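Adhesion and penetration protein autotransporter (Haemophilus influenzae, PDB 3SYJ) promotes bacterial adherence and invasion by directly binding to a host cell structure, and is probably also a serine protease. Local coordinates at residues 639-644 / 650-655; 665-670 / 693-698; 889-894 / 907-912. One frame throughout, in Å; residues are numbered along the deposited sequence.

Interaction 1 (639-644 / 650-655)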
ATOM      1  N   ALA A 639      23.301  17.156  12.931  1.00 22.17           N
ATOM      2  CA  ALA A 639      22.706  17.974  11.868  1.00 22.00           C
ATOM      3  C   ALA A 639      21.439  18.671  12.367  1.00 21.35           C
ATOM      4  O   ALA A 639      20.550  18.026  12.916  1.00 24.27           O
ATOM      5  CB  ALA A 639      22.384  17.112  10.641  1.00 14.30           C
ATOM      6  N   VAL A 640      21.347  19.982  12.169  1.00 21.06           N
ATOM      7  CA  VAL A 640      20.200  20.735  12.668  1.00 19.84           C
ATOM      8  C   VAL A 640      19.562  21.558  11.562  1.00 21.34           C
ATOM      9  O   VAL A 640      20.245  22.323  10.878  1.00 22.78           O
ATOM     10  CB  VAL A 640      20.604  21.681  13.815  1.00 21.21           C
ATOM     11  CG1 VAL A 640      19.381  22.429  14.351  1.00 21.30           C
ATOM     12  CG2 VAL A 640      21.296  20.912  14.930  1.00 17.67           C
ATOM     13  N   VAL A 641      18.256  21.390  11.374  1.00 18.01           N
ATOM     14  CA  VAL A 641      17.508  22.229  10.443  1.00 17.50           C
ATOM     15  C   VAL A 641      16.768  23.283  11.259  1.00 21.43           C
ATOM     16  O   VAL A 641      15.856  22.963  12.023  1.00 21.41           O
ATOM     17  CB  VAL A 641      16.518  21.411   9.602  1.00 19.18           C
ATOM     18  CG1 VAL A 641      15.847  22.291   8.556  1.00 16.65           C
ATOM     19  CG2 VAL A 641      17.232  20.232   8.942  1.00 15.91           C
ATOM     20  N   SER A 642      17.178  24.540  11.099  1.00 21.22           N
ATOM     21  CA  SER A 642      16.782  25.608  12.013  1.00 19.15           C
ATOM     22  C   SER A 642      15.762  26.510  11.325  1.00 19.66           C
ATOM     23  O   SER A 642      15.147  26.115  10.334  1.00 17.80           O
ATOM     24  CB  SER A 642      17.991  26.497  12.345  1.00 21.38           C
ATOM     25  OG  SER A 642      17.722  27.360  13.438  1.00 17.83           O
ATOM     26  N   ARG A 643      15.582  27.718  11.852  1.00 16.59           N
ATOM     27  CA  ARG A 643      14.438  28.569  11.527  1.00 16.97           C
ATOM     28  C   ARG A 643      14.523  29.122  10.116  1.00 17.71           C
ATOM     29  O   ARG A 643      15.612  29.266   9.563  1.00 15.48           O
ATOM     30  CB  ARG A 643      14.305  29.721  12.527  1.00 17.77           C
ATOM     31  CG  ARG A 643      15.570  30.563  12.713  1.00 18.36           C
ATOM     32  CD  ARG A 643      15.275  31.838  13.505  1.00 16.90           C
ATOM     33  NE  ARG A 643      14.382  32.725  12.765  1.00 18.40           N
ATOM     34  CZ  ARG A 643      14.032  33.946  13.161  1.00 19.69           C
ATOM     35  NH1 ARG A 643      14.501  34.441  14.303  1.00 16.42           N
ATOM     36  NH2 ARG A 643      13.207  34.672  12.414  1.00 19.41           N
ATOM     37  N   ASN A 644      13.363  29.439   9.552  1.00 17.16           N
ATOM     38  CA  ASN A 644      13.259  29.978   8.201  1.00 16.17           C
ATOM     39  C   ASN A 644      13.850  29.071   7.119  1.00 18.25           C
ATOM     40  O   ASN A 644      14.508  29.529   6.181  1.00 19.40           O
ATOM     41  CB  ASN A 644      13.818  31.401   8.128  1.00 15.47           C
ATOM     42  CG  ASN A 644      13.068  32.364   9.043  1.00 20.89           C
ATOM     43  OD1 ASN A 644      13.509  32.632  10.161  1.00 15.60           O
ATOM     44  ND2 ASN A 644      11.915  32.867   8.581  1.00 13.62           N
ATOM     45  N   GLY A 650      14.943  15.428   0.346  1.00 22.86           N
ATOM     46  CA  GLY A 650      15.932  14.371   0.237  1.00 20.63           C
ATOM     47  C   GLY A 650      15.748  13.359   1.352  1.00 27.06           C
ATOM     48  O   GLY A 650      15.042  13.630   2.324  1.00 25.35           O
ATOM     49  N   ASN A 651      16.384  12.196   1.226  1.00 22.06           N
ATOM     50  CA  ASN A 651      16.223  11.139   2.219  1.00 23.45           C
ATOM     51  C   ASN A 651      17.351  11.162   3.235  1.00 24.50           C
ATOM     52  O   ASN A 651      18.497  11.433   2.890  1.00 26.57           O
ATOM     53  CB  ASN A 651      16.128   9.769   1.542  1.00 27.45           C
ATOM     54  CG  ASN A 651      14.909   9.650   0.636  1.00 25.98           C
ATOM     55  OD1 ASN A 651      13.813  10.107   0.972  1.00 28.20           O
ATOM     56  ND2 ASN A 651      15.100   9.037  -0.523  1.00 25.28           N
ATOM     57  N   TRP A 652      17.019  10.874   4.487  1.00 23.48           N
ATOM     58  CA  TRP A 652      17.975  10.997   5.580  1.00 23.18           C
ATOM     59  C   TRP A 652      18.412   9.635   6.082  1.00 23.60           C
ATOM     60  O   TRP A 652      17.590   8.744   6.272  1.00 25.84           O
ATOM     61  CB  TRP A 652      17.369  11.812   6.737  1.00 25.61           C
ATOM     62  CG  TRP A 652      17.247  13.286   6.430  1.00 30.58           C
ATOM     63  CD1 TRP A 652      16.309  13.889   5.632  1.00 22.29           C
ATOM     64  CD2 TRP A 652      18.101  14.336   6.908  1.00 21.64           C
ATOM     65  NE1 TRP A 652      16.533  15.243   5.583  1.00 23.28           N
ATOM     66  CE2 TRP A 652      17.625  15.543   6.359  1.00 23.53           C
ATOM     67  CE3 TRP A 652      19.219  14.370   7.748  1.00 17.29           C
ATOM     68  CZ2 TRP A 652      18.232  16.771   6.620  1.00 20.74           C
ATOM     69  CZ3 TRP A 652      19.823  15.589   8.003  1.00 18.51           C
ATOM     70  CH2 TRP A 652      19.328  16.773   7.442  1.00 18.14           C
ATOM     71  N   THR A 653      19.716   9.483   6.290  1.00 24.10           N
ATOM     72  CA  THR A 653      20.258   8.322   6.978  1.00 24.44           C
ATOM     73  C   THR A 653      21.170   8.764   8.120  1.00 25.59           C
ATOM     74  O   THR A 653      22.236   9.339   7.896  1.00 24.24           O
ATOM     75  CB  THR A 653      21.043   7.402   6.031  1.00 22.31           C
ATOM     76  OG1 THR A 653      20.175   6.939   4.992  1.00 25.23           O
ATOM     77  CG2 THR A 653      21.588   6.206   6.797  1.00 23.51           C
ATOM     78  N   VAL A 654      20.736   8.501   9.344  1.00 20.98           N
ATOM     79  CA  VAL A 654      21.496   8.880  10.522  1.00 24.46           C
ATOM     80  C   VAL A 654      21.979   7.606  11.200  1.00 30.32           C
ATOM     81  O   VAL A 654      21.179   6.724  11.519  1.00 30.62           O
ATOM     82  CB  VAL A 654      20.629   9.701  11.487  1.00 22.43           C
ATOM     83  CG1 VAL A 654      21.482  10.329  12.573  1.00 21.61           C
ATOM     84  CG2 VAL A 654      19.867  10.765  10.719  1.00 23.03           C
ATOM     85  N   SER A 655      23.286   7.502  11.411  1.00 29.84           N
ATOM     86  CA  SER A 655      23.865   6.253  11.879  1.00 27.49           C
ATOM     87  C   SER A 655      24.847   6.473  13.025  1.00 29.27           C
ATOM     88  O   SER A 655      25.041   7.600  13.478  1.00 28.67           O
ATOM     89  CB  SER A 655      24.535   5.512  10.722  1.00 28.13           C
ATOM     90  OG  SER A 655      25.559   6.293  10.146  1.00 28.52           O
TER

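Interaction 2 (665-670 / 693-698)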
ATOM      1  N   VAL A 665      11.134  25.434  18.243  1.00 23.38           N
ATOM      2  CA  VAL A 665       9.935  25.334  19.071  1.00 24.71           C
ATOM      3  C   VAL A 665       9.529  26.692  19.641  1.00 26.96           C
ATOM      4  O   VAL A 665      10.318  27.341  20.336  1.00 26.56           O
ATOM      5  CB  VAL A 665      10.146  24.345  20.247  1.00 27.89           C
ATOM      6  CG1 VAL A 665       8.895  24.273  21.108  1.00 27.43           C
ATOM      7  CG2 VAL A 665      10.532  22.960  19.732  1.00 25.20           C
ATOM      8  N   PRO A 666       8.295  27.131  19.351  1.00 27.84           N
ATOM      9  CA  PRO A 666       7.812  28.395  19.914  1.00 25.40           C
ATOM     10  C   PRO A 666       7.791  28.366  21.441  1.00 26.64           C
ATOM     11  O   PRO A 666       7.485  27.326  22.022  1.00 29.23           O
ATOM     12  CB  PRO A 666       6.387  28.497  19.370  1.00 22.87           C
ATOM     13  CG  PRO A 666       6.392  27.663  18.141  1.00 18.90           C
ATOM     14  CD  PRO A 666       7.311  26.524  18.441  1.00 21.68           C
ATOM     15  N   ASN A 667       8.122  29.491  22.071  1.00 26.68           N
ATOM     16  CA  ASN A 667       8.080  29.627  23.530  1.00 29.68           C
ATOM     17  C   ASN A 667       9.125  28.809  24.276  1.00 31.09           C
ATOM     18  O   ASN A 667       8.975  28.534  25.462  1.00 28.35           O
ATOM     19  CB  ASN A 667       6.681  29.331  24.059  1.00 24.22           C
ATOM     20  CG  ASN A 667       5.674  30.348  23.591  1.00 26.23           C
ATOM     21  OD1 ASN A 667       4.729  30.021  22.873  1.00 27.92           O
ATOM     22  ND2 ASN A 667       5.888  31.607  23.970  1.00 28.75           N
ATOM     23  N   GLN A 668      10.179  28.426  23.567  1.00 29.85           N
ATOM     24  CA  GLN A 668      11.346  27.814  24.183  1.00 30.70           C
ATOM     25  C   GLN A 668      12.580  28.485  23.623  1.00 31.35           C
ATOM     26  O   GLN A 668      12.493  29.304  22.708  1.00 30.15           O
ATOM     27  CB  GLN A 668      11.421  26.327  23.860  1.00 30.54           C
ATOM     28  CG  GLN A 668      10.237  25.528  24.341  1.00 40.06           C
ATOM     29  CD  GLN A 668      10.443  24.038  24.160  1.00 39.54           C
ATOM     30  OE1 GLN A 668      11.338  23.600  23.427  1.00 36.66           O
ATOM     31  NE2 GLN A 668       9.612  23.245  24.831  1.00 43.58           N
ATOM     32  N   GLN A 669      13.733  28.131  24.169  1.00 31.65           N
ATOM     33  CA  GLN A 669      14.986  28.576  23.593  1.00 31.98           C
ATOM     34  C   GLN A 669      15.372  27.608  22.493  1.00 30.34           C
ATOM     35  O   GLN A 669      15.183  26.402  22.626  1.00 31.28           O
ATOM     36  CB  GLN A 669      16.089  28.644  24.649  1.00 32.71           C
ATOM     37  CG  GLN A 669      15.857  29.724  25.688  1.00 36.58           C
ATOM     38  CD  GLN A 669      17.113  30.086  26.453  1.00 45.22           C
ATOM     39  OE1 GLN A 669      18.021  29.263  26.614  1.00 40.39           O
ATOM     40  NE2 GLN A 669      17.173  31.326  26.930  1.00 44.16           N
ATOM     41  N   ASN A 670      15.889  28.149  21.397  1.00 28.99           N
ATOM     42  CA  ASN A 670      16.455  27.343  20.333  1.00 20.40           C
ATOM     43  C   ASN A 670      17.836  27.878  20.018  1.00 24.59           C
ATOM     44  O   ASN A 670      18.085  29.074  20.158  1.00 21.81           O
ATOM     45  CB  ASN A 670      15.575  27.403  19.088  1.00 21.37           C
ATOM     46  CG  ASN A 670      14.115  27.127  19.395  1.00 25.61           C
ATOM     47  OD1 ASN A 670      13.639  26.006  19.244  1.00 22.85           O
ATOM     48  ND2 ASN A 670      13.402  28.152  19.842  1.00 22.34           N
ATOM     49  N   LYS A 693       5.141  38.075  16.763  1.00 28.33           N
ATOM     50  CA  LYS A 693       5.464  38.531  15.420  1.00 29.01           C
ATOM     51  C   LYS A 693       6.556  37.659  14.825  1.00 31.46           C
ATOM     52  O   LYS A 693       6.501  37.282  13.655  1.00 28.30           O
ATOM     53  CB  LYS A 693       5.920  39.989  15.469  1.00 33.40           C
ATOM     54  CG  LYS A 693       6.370  40.560  14.135  1.00 39.73           C
ATOM     55  CD  LYS A 693       5.194  40.809  13.201  1.00 47.98           C
ATOM     56  CE  LYS A 693       5.574  41.761  12.060  1.00 48.37           C
ATOM     57  NZ  LYS A 693       5.924  43.144  12.532  1.00 43.04           N
ATOM     58  N   VAL A 694       7.550  37.339  15.646  1.00 31.70           N
ATOM     59  CA  VAL A 694       8.640  36.482  15.224  1.00 22.52           C
ATOM     60  C   VAL A 694       8.119  35.074  14.973  1.00 25.81           C
ATOM     61  O   VAL A 694       8.387  34.479  13.935  1.00 27.73           O
ATOM     62  CB  VAL A 694       9.764  36.448  16.273  1.00 25.98           C
ATOM     63  CG1 VAL A 694      10.886  35.541  15.812  1.00 25.62           C
ATOM     64  CG2 VAL A 694      10.287  37.854  16.546  1.00 22.46           C
ATOM     65  N   ILE A 695       7.360  34.549  15.928  1.00 26.14           N
ATOM     66  CA  ILE A 695       6.808  33.207  15.821  1.00 23.97           C
ATOM     67  C   ILE A 695       5.971  33.051  14.562  1.00 24.59           C
ATOM     68  O   ILE A 695       6.067  32.040  13.860  1.00 27.76           O
ATOM     69  CB  ILE A 695       5.957  32.852  17.057  1.00 27.04           C
ATOM     70  CG1 ILE A 695       6.860  32.626  18.268  1.00 26.98           C
ATOM     71  CG2 ILE A 695       5.096  31.620  16.798  1.00 23.81           C
ATOM     72  CD1 ILE A 695       6.136  32.735  19.582  1.00 29.15           C
ATOM     73  N   ASN A 696       5.156  34.056  14.270  1.00 23.72           N
ATOM     74  CA  ASN A 696       4.262  33.985  13.120  1.00 25.15           C
ATOM     75  C   ASN A 696       4.999  34.130  11.799  1.00 23.39           C
ATOM     76  O   ASN A 696       4.457  33.797  10.750  1.00 25.58           O
ATOM     77  CB  ASN A 696       3.158  35.047  13.210  1.00 27.41           C
ATOM     78  CG  ASN A 696       2.106  34.716  14.257  1.00 32.81           C
ATOM     79  OD1 ASN A 696       1.862  33.546  14.573  1.00 31.54           O
ATOM     80  ND2 ASN A 696       1.470  35.749  14.794  1.00 35.84           N
ATOM     81  N   SER A 697       6.229  34.637  11.849  1.00 21.82           N
ATOM     82  CA  SER A 697       6.997  34.872  10.634  1.00 23.96           C
ATOM     83  C   SER A 697       7.782  33.629  10.216  1.00 23.90           C
ATOM     84  O   SER A 697       8.251  33.532   9.089  1.00 24.37           O
ATOM     85  CB  SER A 697       7.953  36.048  10.816  1.00 21.34           C
ATOM     86  OG  SER A 697       9.154  35.613  11.428  1.00 22.48           O
ATOM     87  N   ILE A 698       7.919  32.675  11.124  1.00 22.44           N
ATOM     88  CA  ILE A 698       8.672  31.468  10.821  1.00 19.88           C
ATOM     89  C   ILE A 698       7.806  30.367  10.194  1.00 21.98           C
ATOM     90  O   ILE A 698       6.817  29.930  10.785  1.00 22.88           O
ATOM     91  CB  ILE A 698       9.379  30.939  12.075  1.00 18.85           C
ATOM     92  CG1 ILE A 698      10.289  32.027  12.654  1.00 17.74           C
ATOM     93  CG2 ILE A 698      10.149  29.669  11.745  1.00 20.23           C
ATOM     94  CD1 ILE A 698      10.970  31.660  13.949  1.00 18.76           C
TER

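Interaction 3 (889-894 / 907-912)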
ATOM      1  N   TYR A 889      -9.013  -0.909  35.119  1.00 43.64           N
ATOM      2  CA  TYR A 889      -9.532  -0.225  33.944  1.00 42.60           C
ATOM      3  C   TYR A 889     -11.013   0.105  34.036  1.00 41.55           C
ATOM      4  O   TYR A 889     -11.773  -0.553  34.746  1.00 43.12           O
ATOM      5  CB  TYR A 889      -9.238  -1.050  32.693  1.00 38.41           C
ATOM      6  CG  TYR A 889      -7.781  -1.428  32.595  1.00 40.22           C
ATOM      7  CD1 TYR A 889      -6.838  -0.512  32.146  1.00 39.10           C
ATOM      8  CD2 TYR A 889      -7.342  -2.689  32.980  1.00 41.10           C
ATOM      9  CE1 TYR A 889      -5.504  -0.841  32.065  1.00 40.72           C
ATOM     10  CE2 TYR A 889      -6.008  -3.030  32.903  1.00 44.25           C
ATOM     11  CZ  TYR A 889      -5.093  -2.101  32.444  1.00 42.06           C
ATOM     12  OH  TYR A 889      -3.761  -2.427  32.364  1.00 40.52           O
ATOM     13  N   ILE A 890     -11.407   1.150  33.323  1.00 40.75           N
ATOM     14  CA  ILE A 890     -12.803   1.536  33.238  1.00 38.82           C
ATOM     15  C   ILE A 890     -13.329   1.140  31.871  1.00 42.66           C
ATOM     16  O   ILE A 890     -12.663   1.344  30.857  1.00 38.63           O
ATOM     17  CB  ILE A 890     -12.983   3.044  33.447  1.00 31.53           C
ATOM     18  CG1 ILE A 890     -12.714   3.407  34.907  1.00 40.82           C
ATOM     19  CG2 ILE A 890     -14.381   3.479  33.030  1.00 37.77           C
ATOM     20  CD1 ILE A 890     -12.780   4.890  35.197  1.00 32.22           C
ATOM     21  N   LEU A 891     -14.516   0.545  31.854  1.00 44.76           N
ATOM     22  CA  LEU A 891     -15.179   0.190  30.610  1.00 41.58           C
ATOM     23  C   LEU A 891     -16.347   1.124  30.363  1.00 44.10           C
ATOM     24  O   LEU A 891     -17.237   1.253  31.197  1.00 46.42           O
ATOM     25  CB  LEU A 891     -15.670  -1.258  30.646  1.00 44.11           C
ATOM     26  CG  LEU A 891     -14.761  -2.307  30.005  1.00 49.05           C
ATOM     27  CD1 LEU A 891     -13.326  -2.124  30.459  1.00 49.10           C
ATOM     28  CD2 LEU A 891     -15.254  -3.712  30.313  1.00 43.92           C
ATOM     29  N   SER A 892     -16.334   1.784  29.214  1.00 44.48           N
ATOM     30  CA  SER A 892     -17.429   2.657  28.834  1.00 44.41           C
ATOM     31  C   SER A 892     -18.081   2.089  27.586  1.00 42.61           C
ATOM     32  O   SER A 892     -17.397   1.736  26.628  1.00 41.26           O
ATOM     33  CB  SER A 892     -16.920   4.072  28.578  1.00 43.72           C
ATOM     34  OG  SER A 892     -18.000   4.981  28.507  1.00 53.45           O
ATOM     35  N   VAL A 893     -19.404   1.987  27.599  1.00 43.95           N
ATOM     36  CA  VAL A 893     -20.108   1.341  26.497  1.00 40.90           C
ATOM     37  C   VAL A 893     -21.183   2.234  25.900  1.00 41.10           C
ATOM     38  O   VAL A 893     -22.007   2.797  26.628  1.00 39.23           O
ATOM     39  CB  VAL A 893     -20.755   0.008  26.935  1.00 42.12           C
ATOM     40  CG1 VAL A 893     -21.567  -0.587  25.792  1.00 34.47           C
ATOM     41  CG2 VAL A 893     -19.694  -0.968  27.412  1.00 35.61           C
ATOM     42  N   ARG A 894     -21.153   2.370  24.575  1.00 42.13           N
ATOM     43  CA  ARG A 894     -22.219   3.040  23.837  1.00 42.30           C
ATOM     44  C   ARG A 894     -22.959   2.040  22.964  1.00 40.53           C
ATOM     45  O   ARG A 894     -22.374   1.405  22.092  1.00 38.52           O
ATOM     46  CB  ARG A 894     -21.682   4.214  23.015  1.00 39.60           C
ATOM     47  CG  ARG A 894     -21.359   5.444  23.849  1.00 44.96           C
ATOM     48  CD  ARG A 894     -20.978   6.634  22.987  1.00 48.45           C
ATOM     49  NE  ARG A 894     -20.253   7.630  23.768  1.00 52.31           N
ATOM     50  CZ  ARG A 894     -20.819   8.665  24.375  1.00 57.99           C
ATOM     51  NH1 ARG A 894     -22.129   8.866  24.269  1.00 73.30           N
ATOM     52  NH2 ARG A 894     -20.070   9.504  25.076  1.00 55.69           N
ATOM     53  N   THR A 907     -20.115 -10.686  25.703  1.00 37.95           N
ATOM     54  CA  THR A 907     -18.721 -10.642  26.124  1.00 40.70           C
ATOM     55  C   THR A 907     -18.074  -9.337  25.657  1.00 41.83           C
ATOM     56  O   THR A 907     -18.206  -8.956  24.494  1.00 45.52           O
ATOM     57  CB  THR A 907     -17.929 -11.856  25.575  1.00 46.48           C
ATOM     58  OG1 THR A 907     -18.579 -13.073  25.967  1.00 43.81           O
ATOM     59  CG2 THR A 907     -16.494 -11.858  26.099  1.00 40.83           C
ATOM     60  N   LEU A 908     -17.393  -8.647  26.568  1.00 37.16           N
ATOM     61  CA  LEU A 908     -16.674  -7.426  26.219  1.00 37.78           C
ATOM     62  C   LEU A 908     -15.168  -7.662  26.272  1.00 40.86           C
ATOM     63  O   LEU A 908     -14.436  -7.290  25.352  1.00 39.14           O
ATOM     64  CB  LEU A 908     -17.069  -6.274  27.146  1.00 36.47           C
ATOM     65  CG  LEU A 908     -18.470  -5.709  26.916  1.00 39.89           C
ATOM     66  CD1 LEU A 908     -18.714  -4.504  27.808  1.00 37.17           C
ATOM     67  CD2 LEU A 908     -18.669  -5.345  25.450  1.00 32.30           C
ATOM     68  N   VAL A 909     -14.717  -8.290  27.352  1.00 40.06           N
ATOM     69  CA  VAL A 909     -13.316  -8.635  27.519  1.00 35.43           C
ATOM     70  C   VAL A 909     -13.163 -10.146  27.608  1.00 40.74           C
ATOM     71  O   VAL A 909     -13.761 -10.787  28.472  1.00 45.20           O
ATOM     72  CB  VAL A 909     -12.738  -8.005  28.794  1.00 39.96           C
ATOM     73  CG1 VAL A 909     -11.255  -8.313  28.901  1.00 38.88           C
ATOM     74  CG2 VAL A 909     -12.976  -6.501  28.798  1.00 41.12           C
ATOM     75  N   GLU A 910     -12.361 -10.716  26.716  1.00 42.87           N
ATOM     76  CA  GLU A 910     -12.209 -12.165  26.646  1.00 47.18           C
ATOM     77  C   GLU A 910     -10.753 -12.599  26.678  1.00 49.11           C
ATOM     78  O   GLU A 910      -9.838 -11.775  26.656  1.00 47.67           O
ATOM     79  CB  GLU A 910     -12.864 -12.705  25.374  1.00 46.31           C
ATOM     80  CG  GLU A 910     -12.284 -12.122  24.093  1.00 47.75           C
ATOM     81  CD  GLU A 910     -13.059 -12.528  22.851  1.00 55.31           C
ATOM     82  OE1 GLU A 910     -13.546 -13.677  22.794  1.00 60.92           O
ATOM     83  OE2 GLU A 910     -13.173 -11.695  21.927  1.00 56.92           O
ATOM     84  N   SER A 911     -10.546 -13.908  26.725  1.00 48.87           N
ATOM     85  CA  SER A 911      -9.208 -14.466  26.661  1.00 50.15           C
ATOM     86  C   SER A 911      -8.877 -14.857  25.226  1.00 51.18           C
ATOM     87  O   SER A 911      -9.770 -15.180  24.440  1.00 46.31           O
ATOM     88  CB  SER A 911      -9.102 -15.685  27.572  1.00 53.71           C
ATOM     89  OG  SER A 911      -7.878 -16.362  27.360  1.00 56.45           O
ATOM     90  N   LYS A 912      -7.598 -14.852  24.894  1.00 52.52           N
ATOM     91  CA  LYS A 912      -7.141 -15.161  23.555  1.00 51.65           C
ATOM     92  C   LYS A 912      -7.320 -16.632  23.246  1.00 52.78           C
ATOM     93  O   LYS A 912      -7.292 -17.023  22.117  1.00 53.02           O
ATOM     94  CB  LYS A 912      -5.687 -14.710  23.322  1.00 51.76           C
ATOM     95  CG  LYS A 912      -4.694 -15.282  24.279  1.00 57.69           C
ATOM     96  CD  LYS A 912      -3.276 -14.880  24.046  1.00 47.98           C
ATOM     97  CE  LYS A 912      -2.803 -15.271  22.692  1.00 50.54           C
ATOM     98  NZ  LYS A 912      -1.324 -15.370  22.649  1.00 58.03           N
TER

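Interaction 1 (639-644 / 650-655)
Inside the beta-helix of the passenger domain, W652 on strand 645-654 reaches across the interior to A639 and V641 on strand 638-641. With chi1 at -72° its CG lies beside the backbone N and anti to the carbonyl carbon, and the benzene half of the indole forms the leading end. A639 CB sits at the ring edge, near its plane, 4.0 Å from W652 CZ3. V641 comes obliquely, its CG2 4.3 Å from W652 CZ2. A639 and V641 both send their side chains inward from the same strand, while V640 between them points away. The contact is purely apolar and buried. Just after the strand, R643 and N644, both buried, are joined side chain to side chain: R643 NE donates to N644 OD1 at 2.7 Å, nearly in line with the carbonyl bond (C=O...N angle 169°), and R643 NH2 adds a weak bond to the same oxygen. NH1 forms a salt bridge with D619, so the guanidinium is tied on two sides, and it also makes a cation-pi contact with W622. The indole is further held by stacking with F632 and by an edge-to-face contact with F662. Strand 638-641 lies parallel to strands 586-593 and 659-662, which pair with it, whereas strand 645-654 is aligned with 622-629, 631-634 and 701-709.

Interaction 2 (665-670 / 693-698)
I695, on helix 692-697, packs against P666 and N667 on the turn that precedes strand 669-675. Its branch methyl CG2 lies 4.2 Å from P666 CB. Its other arm is extended (chi2 161°), which carries CD1 to N667, where OD1 is 4.5 Å away at the fringe of the contact. P666 and N667 are the two central residues of a type II beta turn running from V665 to Q668, with N667 taking the positive phi that this turn requires. The turn is closed only weakly by its backbone bond, but N670 braces it. The side-chain oxygen of N670 accepts from V665 N at 2.8 Å, and N670 ND2 donates to V665 O at 3.2 Å, from above the carbonyl plane. This places the contact in an excursion from the beta-solenoid, made of the hairpin 669-675/682-688, tied by the disulfide C673-C684, and the short helix that follows it. Within 693-698, S697 OG donates to V694 O at 2.9 Å, and the same oxygen also receives S697 N. K693 N bonds to D691 OD1 near the start of the helix, while the turn is joined by backbone bonds of N667 and Q668 to L689, just past the hairpin's second strand.

Interaction 3 (889-894 / 907-912)
L908 meets L891 and V893 in the largely buried interior of the solenoid's C-terminal part, within the pertactin-like region. Its CB stands at the margin of the contact, about 4.5 Å from L891 CD2. From there CG, anti to the carbonyl carbon (chi1 -72°), directs the chain toward strand 887-895 and forks. The CD1 branch, extended with chi2 at -175°, does the touching: it lies 3.7 Å from V893 CG2 and 4.3 Å from L891 CD2. The two side chains, V893 and L908, are skewed against each other, and the V893 methyl that is reached is the one anti to its carbonyl carbon. The neighbouring V909 takes the same direction and brings CG2 to 3.9 Å from L891 CD2, so that this one leucine methyl is approached by both L908 and V909. Two consecutive residues can face the same way because L908 and V909 form a classic beta bulge opposite F946 on strand 945-949, with L908 in a helical backbone conformation (psi -47°). Other walls are supplied by F923 of strand 921-925, which touches both L891 and V909, and by L948, which packs on L908. Strand 887-895 is aligned in parallel with 862-870 and 921-925, and strand 906-911 pairs with 875-881 and 945-949. With only aliphatic carbons meeting here, and methyls making the closest approaches, the two segments are held by van der Waals fit and the exclusion of water, and any directional bonds of these strands are made to other partners.

In the fold
Interactions 1 and 2 are neighbours in the same beta-solenoid region, with centres 19 Å apart. They touch through the end of segment 639-644 and that of 693-698: R643 NE lies 3.8 Å from I698 CD1, and N644 N is 3.9 Å from I698 CG2. The touch runs between residues that flank the two contacts, I698 following the helix and R643 and N644 following strand 638-641. Interaction 3 lies farther along the solenoid, about 44 Å from interaction 1 and 45 Å from interaction 2 between centres, with nearest atoms about 33 and 29 Å away. All three are remote from S218, the probable active-site serine of the N-terminal peptidase S6 region.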